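Ribulose-1,5-bisphosphate carboxylase/oxygenase large subunit (Rhodopseudomonas palustris, PDB 3QFW) is a RuBisCO-like protein that probably binds magnesium and acts on a substrate related to that of RuBisCO, its exact reaction being uncertain. Local coordinates at residues A25-V34 and I50-A58; A73-L83 and L104-F112. One frame throughout, in Å; residues are numbered along the deposited sequence.

Contact 1 (A25-V34 and I50-A58); sequences ALALAIEQSV and IVGRVEDVA
Ala29 and Gly52 bring the two backbones together, their CA atoms 4.6 Å apart. The end of helix 25-31 lies over the start of strand 53-58, the two axes approaching to 7.7 Å with 130° between their N-to-C directions. The Ala29 methyl rests on the backbone of Gly52, its CB 3.4 Å from Gly52 O. Val54 meets the helix with both branches: CG1 stands anti to the backbone N (chi1 178°) and touches Ala25 CB, which leaves CG2 beside that N, against Ala25 O and 4.0 Å from Ala29 CB. The Ala25 methyl also touches Val57 CG2, so it is shared by two valines of the strand. Val51 is held from two directions, Ile30 CD1 lying alongside CG1 at 3.8 Å and Val34 CG1 touching CG2 as well as Ile50 CG2. Between these apolar patches, Ser33 turns its hydroxyl to the incoming chain, OG lying 2.6 Å from Ile50 O and 3.1 Å from Gly52 N. Strand 64-71 continues the packing through Val67 against Ala25 and Ile69 against Val54, and Pro140 of the second subunit packs on Val34. Gly52 has no side chain where a CB would run into Ala29 O, so with the small Ala29 the helix can come this near the N-terminal sheet; the interface is almost wholly apolar, Ser33 bringing a polar side chain to the Ile50 and Gly52 backbone.

Contact 2 (A73-L83 and L104-F112); sequences AATAPAEPGQL and LPAHYLTAF
The inverse gamma turn centred on Ala78, just ahead of helix 80-88, packs against helix 106-112 through Tyr108, Ala111 and Phe112. Ala78 CB lies 3.6 Å from Ala111 CB and over one face of the Phe112 ring, a CH-pi contact 4.2 Å from the centroid and 24° off the normal; the ring also packs on the backbone of the turn, Phe112 CZ 3.5 Å from Ala78 C. Pro80 CD comes to the edge of that ring, 3.7 Å from Phe112 CE1, and Leu83 CG stands anti to the backbone N (chi1 176°), carrying CD2 to Phe112 CE2 at 3.8 Å. Glu79 is the N-cap of helix 80-88, its OE1 accepting from Gln82 N from above the carboxylate plane, while OE2 is bonded to Ser237. Phe276 and His240 set edge-to-face rings against Phe112, joining helix 106-112 to helices 265-276 and 236-243 of the barrel domain. Tyr108 OH donates to Ala76 O at 2.7 Å, tilted 26° from the carbonyl plane. Leu104 CD2 lies over one face of its ring and His107 NE2 over the opposite one, both toward the rim. A phenylalanine in place of Tyr108 would probably leave Ala76 O without this donor and the 76-78 loop less firmly held.

From the N terminus, helix 18-31 leads into a loop that contact 1 closes, the chain coming back as strand 53-59 against that helix; residues 42-48 of this loop are not modelled. The chain then passes along strand 64-71, the neighbour of 53-59 in the antiparallel sheet, and enters contact 2, which closes a second loop holding the rest of helix 80-88 and the strands 97-98 and 102-103. The two loops follow one another and neither nest nor cross. Their centres lie about 19 Å apart, yet they meet where Ile50 CG2 packs on Thr75 CG2 at 3.8 Å. Contact 1 belongs to the N-terminal sheet, contact 2 reaches helices 236-243 and 265-276, and both touch the second subunit.

Contact 1 (A25-V34 and I50-A58)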
loop_
_atom_site.group_PDB
_atom_site.type_symbol
_atom_site.label_atom_id
_atom_site.label_comp_id
_atom_site.label_asym_id
_atom_site.label_seq_id
_atom_site.Cartn_x
_atom_site.Cartn_y
_atom_site.Cartn_z
ATOM N N ALA B 25 -23.172 -8.746 5.253
ATOM C CA ALA B 25 -22.248 -9.863 5.119
ATOM C C ALA B 25 -22.273 -10.446 3.710
ATOM O O ALA B 25 -21.227 -10.762 3.147
ATOM C CB ALA B 25 -22.525 -10.936 6.167
ATOM N N LEU B 26 -23.465 -10.574 3.129
ATOM C CA LEU B 26 -23.583 -11.111 1.783
ATOM C C LEU B 26 -22.913 -10.177 0.784
ATOM O O LEU B 26 -22.182 -10.614 -0.108
ATOM C CB LEU B 26 -25.055 -11.286 1.399
ATOM C CG LEU B 26 -25.310 -12.253 0.245
ATOM C CD1 LEU B 26 -25.037 -13.678 0.685
ATOM C CD2 LEU B 26 -26.736 -12.116 -0.268
ATOM N N ALA B 27 -23.175 -8.884 0.938
ATOM C CA ALA B 27 -22.590 -7.878 0.064
ATOM C C ALA B 27 -21.062 -7.932 0.117
ATOM O O ALA B 27 -20.382 -7.747 -0.903
ATOM C CB ALA B 27 -23.103 -6.487 0.438
ATOM N N LEU B 28 -20.537 -8.172 1.317
ATOM C CA LEU B 28 -19.104 -8.354 1.512
ATOM C C LEU B 28 -18.597 -9.573 0.739
ATOM O O LEU B 28 -17.564 -9.505 0.065
ATOM C CB LEU B 28 -18.784 -8.492 3.000
ATOM C CG LEU B 28 -17.425 -9.110 3.348
ATOM C CD1 LEU B 28 -16.284 -8.277 2.783
ATOM C CD2 LEU B 28 -17.278 -9.279 4.853
ATOM N N ALA B 29 -19.324 -10.683 0.835
ATOM C CA ALA B 29 -18.939 -11.891 0.106
ATOM C C ALA B 29 -18.815 -11.616 -1.390
ATOM O O ALA B 29 -17.864 -12.069 -2.036
ATOM C CB ALA B 29 -19.931 -13.023 0.365
ATOM N N ILE B 30 -19.779 -10.863 -1.923
ATOM C CA ILE B 30 -19.774 -10.446 -3.325
ATOM C C ILE B 30 -18.610 -9.511 -3.659
ATOM O O ILE B 30 -17.869 -9.751 -4.613
ATOM C CB ILE B 30 -21.098 -9.730 -3.714
ATOM C CG1 ILE B 30 -22.307 -10.630 -3.449
ATOM C CG2 ILE B 30 -21.073 -9.328 -5.168
ATOM C CD1 ILE B 30 -22.308 -11.894 -4.257
ATOM N N GLU B 31 -18.470 -8.441 -2.879
ATOM C CA GLU B 31 -17.423 -7.436 -3.106
ATOM C C GLU B 31 -16.027 -8.041 -3.254
ATOM O O GLU B 31 -15.224 -7.574 -4.069
ATOM C CB GLU B 31 -17.403 -6.404 -1.973
ATOM C CG GLU B 31 -18.620 -5.502 -1.910
ATOM C CD GLU B 31 -18.456 -4.220 -2.710
ATOM O OE1 GLU B 31 -17.609 -4.175 -3.630
ATOM O OE2 GLU B 31 -19.175 -3.245 -2.408
ATOM N N GLN B 32 -15.741 -9.074 -2.465
ATOM C CA GLN B 32 -14.416 -9.690 -2.467
ATOM C C GLN B 32 -14.398 -10.950 -3.313
ATOM O O GLN B 32 -13.545 -11.822 -3.153
ATOM C CB GLN B 32 -13.959 -9.999 -1.044
ATOM C CG GLN B 32 -13.793 -8.756 -0.177
ATOM C CD GLN B 32 -12.958 -7.677 -0.855
ATOM O OE1 GLN B 32 -13.239 -6.493 -0.722
ATOM N NE2 GLN B 32 -11.917 -8.087 -1.568
ATOM N N SER B 33 -15.352 -11.025 -4.235
ATOM C CA SER B 33 -15.454 -12.152 -5.136
ATOM C C SER B 33 -15.674 -11.673 -6.566
ATOM O O SER B 33 -14.762 -11.185 -7.239
ATOM C CB SER B 33 -16.632 -13.034 -4.722
ATOM O OG SER B 33 -16.611 -14.239 -5.444
ATOM N N VAL B 34 -16.908 -11.820 -7.020
ATOM C CA VAL B 34 -17.259 -11.512 -8.396
ATOM C C VAL B 34 -17.568 -10.040 -8.572
ATOM O O VAL B 34 -17.409 -9.500 -9.667
ATOM C CB VAL B 34 -18.473 -12.323 -8.821
ATOM C CG1 VAL B 34 -18.127 -13.802 -8.831
ATOM C CG2 VAL B 34 -19.639 -12.041 -7.883
ATOM N N ILE B 50 -17.133 -19.762 -7.272
ATOM C CA ILE B 50 -16.351 -18.528 -7.269
ATOM C C ILE B 50 -16.923 -17.438 -6.362
ATOM O O ILE B 50 -16.173 -16.758 -5.663
ATOM C CB ILE B 50 -16.171 -17.967 -8.692
ATOM C CG1 ILE B 50 -15.498 -19.009 -9.588
ATOM C CG2 ILE B 50 -15.372 -16.669 -8.661
ATOM C CD1 ILE B 50 -14.264 -19.611 -8.994
ATOM N N VAL B 51 -18.240 -17.256 -6.387
ATOM C CA VAL B 51 -18.877 -16.338 -5.446
ATOM C C VAL B 51 -18.442 -16.676 -4.012
ATOM O O VAL B 51 -18.328 -17.844 -3.649
ATOM C CB VAL B 51 -20.409 -16.403 -5.548
ATOM C CG1 VAL B 51 -21.045 -15.451 -4.558
ATOM C CG2 VAL B 51 -20.868 -16.078 -6.974
ATOM N N GLY B 52 -18.192 -15.658 -3.198
ATOM C CA GLY B 52 -17.765 -15.904 -1.829
ATOM C C GLY B 52 -18.920 -16.400 -0.980
ATOM O O GLY B 52 -20.071 -15.999 -1.183
ATOM N N ARG B 53 -18.624 -17.288 -0.037
ATOM C CA ARG B 53 -19.646 -17.791 0.864
ATOM C C ARG B 53 -19.540 -17.115 2.216
ATOM O O ARG B 53 -18.441 -16.950 2.745
ATOM C CB ARG B 53 -19.491 -19.307 1.062
ATOM C CG ARG B 53 -19.580 -20.123 -0.218
ATOM C CD ARG B 53 -19.634 -21.624 0.079
ATOM N NE ARG B 53 -18.418 -22.115 0.719
ATOM C CZ ARG B 53 -18.157 -23.399 0.937
ATOM N NH1 ARG B 53 -19.028 -24.324 0.557
ATOM N NH2 ARG B 53 -17.025 -23.762 1.528
ATOM N N VAL B 54 -20.676 -16.734 2.787
ATOM C CA VAL B 54 -20.707 -16.329 4.184
ATOM C C VAL B 54 -20.737 -17.593 5.048
ATOM O O VAL B 54 -21.777 -18.244 5.178
ATOM C CB VAL B 54 -21.928 -15.439 4.499
ATOM C CG1 VAL B 54 -21.955 -15.060 5.982
ATOM C CG2 VAL B 54 -21.928 -14.192 3.609
ATOM N N GLU B 55 -19.588 -17.952 5.615
ATOM C CA GLU B 55 -19.478 -19.151 6.429
ATOM C C GLU B 55 -20.132 -18.946 7.784
ATOM O O GLU B 55 -20.739 -19.868 8.339
ATOM C CB GLU B 55 -18.009 -19.538 6.625
ATOM C CG GLU B 55 -17.323 -20.038 5.367
ATOM C CD GLU B 55 -17.531 -21.519 5.145
ATOM O OE1 GLU B 55 -18.551 -21.895 4.521
ATOM O OE2 GLU B 55 -16.673 -22.310 5.602
ATOM N N ASP B 56 -20.001 -17.740 8.323
ATOM C CA ASP B 56 -20.483 -17.469 9.669
ATOM C C ASP B 56 -20.655 -15.986 9.965
ATOM O O ASP B 56 -19.937 -15.140 9.427
ATOM C CB ASP B 56 -19.530 -18.070 10.703
ATOM C CG ASP B 56 -20.119 -18.078 12.097
ATOM O OD1 ASP B 56 -21.186 -18.706 12.285
ATOM O OD2 ASP B 56 -19.525 -17.452 13.003
ATOM N N VAL B 57 -21.611 -15.689 10.840
ATOM C CA VAL B 57 -21.781 -14.352 11.380
ATOM C C VAL B 57 -21.953 -14.433 12.894
ATOM O O VAL B 57 -22.862 -15.098 13.391
ATOM C CB VAL B 57 -23.002 -13.646 10.763
ATOM C CG1 VAL B 57 -23.077 -12.213 11.247
ATOM C CG2 VAL B 57 -22.935 -13.699 9.243
ATOM N N ALA B 58 -21.076 -13.758 13.628
ATOM C CA ALA B 58 -21.137 -13.779 15.080
ATOM C C ALA B 58 -21.124 -12.374 15.657
ATOM O O ALA B 58 -20.560 -11.450 15.064
ATOM C CB ALA B 58 -19.984 -14.598 15.650
#

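Contact 2 (A73-L83 and L104-F112)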
loop_
_atom_site.group_PDB
_atom_site.type_symbol
_atom_site.label_atom_id
_atom_site.label_comp_id
_atom_site.label_asym_id
_atom_site.label_seq_id
_atom_site.Cartn_x
_atom_site.Cartn_y
_atom_site.Cartn_z
ATOM N N ALA B 73 -10.120 -20.271 -3.588
ATOM C CA ALA B 73 -8.675 -20.165 -3.789
ATOM C C ALA B 73 -8.299 -19.863 -5.241
ATOM O O ALA B 73 -7.251 -19.270 -5.506
ATOM C CB ALA B 73 -7.973 -21.437 -3.323
ATOM N N ALA B 74 -9.141 -20.290 -6.175
ATOM C CA ALA B 74 -8.867 -20.083 -7.594
ATOM C C ALA B 74 -8.671 -18.603 -7.893
ATOM O O ALA B 74 -7.874 -18.239 -8.752
ATOM C CB ALA B 74 -9.991 -20.648 -8.446
ATOM N N THR B 75 -9.399 -17.758 -7.170
ATOM C CA THR B 75 -9.378 -16.320 -7.428
ATOM C C THR B 75 -8.082 -15.671 -6.943
ATOM O O THR B 75 -7.692 -14.605 -7.431
ATOM C CB THR B 75 -10.589 -15.613 -6.789
ATOM O OG1 THR B 75 -10.455 -15.600 -5.364
ATOM C CG2 THR B 75 -11.871 -16.329 -7.159
ATOM N N ALA B 76 -7.404 -16.310 -5.991
ATOM C CA ALA B 76 -6.177 -15.721 -5.463
ATOM C C ALA B 76 -4.989 -16.687 -5.411
ATOM O O ALA B 76 -4.786 -17.397 -4.411
ATOM C CB ALA B 76 -6.444 -15.101 -4.099
ATOM N N PRO B 77 -4.180 -16.698 -6.482
ATOM C CA PRO B 77 -2.967 -17.511 -6.563
ATOM C C PRO B 77 -1.982 -17.076 -5.481
ATOM O O PRO B 77 -2.166 -16.008 -4.892
ATOM C CB PRO B 77 -2.400 -17.167 -7.953
ATOM C CG PRO B 77 -3.467 -16.434 -8.661
ATOM C CD PRO B 77 -4.275 -15.759 -7.607
ATOM N N ALA B 78 -0.964 -17.886 -5.212
ATOM C CA ALA B 78 0.041 -17.535 -4.209
ATOM C C ALA B 78 0.931 -16.408 -4.729
ATOM O O ALA B 78 2.109 -16.607 -5.048
ATOM C CB ALA B 78 0.873 -18.760 -3.805
ATOM N N GLU B 79 0.336 -15.221 -4.791
ATOM C CA GLU B 79 0.949 -14.024 -5.361
ATOM C C GLU B 79 0.549 -12.873 -4.427
ATOM O O GLU B 79 -0.622 -12.513 -4.362
ATOM C CB GLU B 79 0.385 -13.825 -6.771
ATOM C CG GLU B 79 1.226 -12.958 -7.684
ATOM C CD GLU B 79 1.281 -11.523 -7.218
ATOM O OE1 GLU B 79 0.242 -10.830 -7.319
ATOM O OE2 GLU B 79 2.357 -11.102 -6.739
ATOM N N PRO B 80 1.515 -12.333 -3.664
ATOM C CA PRO B 80 1.198 -11.506 -2.488
ATOM C C PRO B 80 0.216 -10.380 -2.789
ATOM O O PRO B 80 -0.799 -10.244 -2.104
ATOM C CB PRO B 80 2.562 -10.949 -2.075
ATOM C CG PRO B 80 3.530 -11.971 -2.538
ATOM C CD PRO B 80 2.968 -12.492 -3.839
ATOM N N GLY B 81 0.516 -9.591 -3.812
ATOM C CA GLY B 81 -0.361 -8.501 -4.216
ATOM C C GLY B 81 -1.778 -8.958 -4.532
ATOM O O GLY B 81 -2.752 -8.384 -4.044
ATOM N N GLN B 82 -1.895 -9.997 -5.350
ATOM C CA GLN B 82 -3.202 -10.520 -5.746
ATOM C C GLN B 82 -3.972 -11.107 -4.575
ATOM O O GLN B 82 -5.198 -10.991 -4.503
ATOM C CB GLN B 82 -3.059 -11.552 -6.864
ATOM C CG GLN B 82 -4.380 -12.178 -7.324
ATOM C CD GLN B 82 -5.365 -11.177 -7.938
ATOM O OE1 GLN B 82 -5.035 -10.013 -8.173
ATOM N NE2 GLN B 82 -6.587 -11.635 -8.185
ATOM N N LEU B 83 -3.243 -11.741 -3.659
ATOM C CA LEU B 83 -3.840 -12.292 -2.454
ATOM C C LEU B 83 -4.427 -11.156 -1.627
ATOM O O LEU B 83 -5.575 -11.220 -1.204
ATOM C CB LEU B 83 -2.812 -13.093 -1.646
ATOM C CG LEU B 83 -3.347 -13.631 -0.312
ATOM C CD1 LEU B 83 -4.570 -14.508 -0.550
ATOM C CD2 LEU B 83 -2.260 -14.396 0.467
ATOM N N LEU B 104 -5.295 -19.643 5.624
ATOM C CA LEU B 104 -4.882 -20.073 4.292
ATOM C C LEU B 104 -4.657 -21.578 4.239
ATOM O O LEU B 104 -4.102 -22.157 5.174
ATOM C CB LEU B 104 -3.570 -19.390 3.900
ATOM C CG LEU B 104 -3.576 -17.870 3.768
ATOM C CD1 LEU B 104 -2.150 -17.358 3.698
ATOM C CD2 LEU B 104 -4.382 -17.410 2.533
ATOM N N PRO B 105 -5.091 -22.214 3.136
ATOM C CA PRO B 105 -4.727 -23.589 2.791
ATOM C C PRO B 105 -3.214 -23.767 2.851
ATOM O O PRO B 105 -2.466 -22.863 2.465
ATOM C CB PRO B 105 -5.212 -23.721 1.346
ATOM C CG PRO B 105 -6.388 -22.826 1.291
ATOM C CD PRO B 105 -6.037 -21.643 2.165
ATOM N N ALA B 106 -2.781 -24.927 3.334
ATOM C CA ALA B 106 -1.367 -25.213 3.528
ATOM C C ALA B 106 -0.503 -24.931 2.306
ATOM O O ALA B 106 0.660 -24.575 2.442
ATOM C CB ALA B 106 -1.179 -26.669 3.990
ATOM N N HIS B 107 -1.051 -25.090 1.109
ATOM C CA HIS B 107 -0.231 -24.875 -0.079
ATOM C C HIS B 107 0.237 -23.415 -0.221
ATOM O O HIS B 107 1.257 -23.154 -0.852
ATOM C CB HIS B 107 -0.908 -25.402 -1.360
ATOM C CG HIS B 107 -1.899 -24.461 -1.971
ATOM N ND1 HIS B 107 -3.259 -24.589 -1.782
ATOM C CD2 HIS B 107 -1.731 -23.404 -2.800
ATOM C CE1 HIS B 107 -3.885 -23.640 -2.455
ATOM N NE2 HIS B 107 -2.981 -22.906 -3.079
ATOM N N TYR B 108 -0.482 -22.478 0.388
ATOM C CA TYR B 108 -0.045 -21.080 0.377
ATOM C C TYR B 108 1.196 -20.899 1.244
ATOM O O TYR B 108 2.119 -20.167 0.887
ATOM C CB TYR B 108 -1.143 -20.144 0.879
ATOM C CG TYR B 108 -2.257 -19.934 -0.114
ATOM C CD1 TYR B 108 -3.355 -20.774 -0.118
ATOM C CD2 TYR B 108 -2.202 -18.912 -1.052
ATOM C CE1 TYR B 108 -4.372 -20.607 -1.018
ATOM C CE2 TYR B 108 -3.226 -18.737 -1.970
ATOM C CZ TYR B 108 -4.309 -19.586 -1.935
ATOM O OH TYR B 108 -5.338 -19.452 -2.824
ATOM N N LEU B 109 1.215 -21.564 2.390
ATOM C CA LEU B 109 2.361 -21.426 3.274
ATOM C C LEU B 109 3.619 -21.995 2.616
ATOM O O LEU B 109 4.694 -21.434 2.750
ATOM C CB LEU B 109 2.090 -22.075 4.629
ATOM C CG LEU B 109 1.321 -21.208 5.634
ATOM C CD1 LEU B 109 -0.076 -20.795 5.126
ATOM C CD2 LEU B 109 1.245 -21.912 6.999
ATOM N N THR B 110 3.481 -23.092 1.881
ATOM C CA THR B 110 4.657 -23.720 1.280
ATOM C C THR B 110 5.166 -22.866 0.129
ATOM O O THR B 110 6.373 -22.697 -0.059
ATOM C CB THR B 110 4.369 -25.148 0.778
ATOM O OG1 THR B 110 3.754 -25.913 1.820
ATOM C CG2 THR B 110 5.660 -25.834 0.365
ATOM N N ALA B 111 4.228 -22.324 -0.635
ATOM C CA ALA B 111 4.551 -21.477 -1.775
ATOM C C ALA B 111 5.284 -20.211 -1.343
ATOM O O ALA B 111 6.321 -19.870 -1.903
ATOM C CB ALA B 111 3.298 -21.131 -2.539
ATOM N N PHE B 112 4.745 -19.517 -0.344
ATOM C CA PHE B 112 5.368 -18.282 0.139
ATOM C C PHE B 112 6.661 -18.546 0.929
ATOM O O PHE B 112 7.645 -17.821 0.780
ATOM C CB PHE B 112 4.374 -17.437 0.958
ATOM C CG PHE B 112 3.231 -16.859 0.145
ATOM C CD1 PHE B 112 3.478 -16.063 -0.970
ATOM C CD2 PHE B 112 1.915 -17.088 0.515
ATOM C CE1 PHE B 112 2.422 -15.513 -1.721
ATOM C CE2 PHE B 112 0.847 -16.544 -0.228
ATOM C CZ PHE B 112 1.112 -15.754 -1.346
#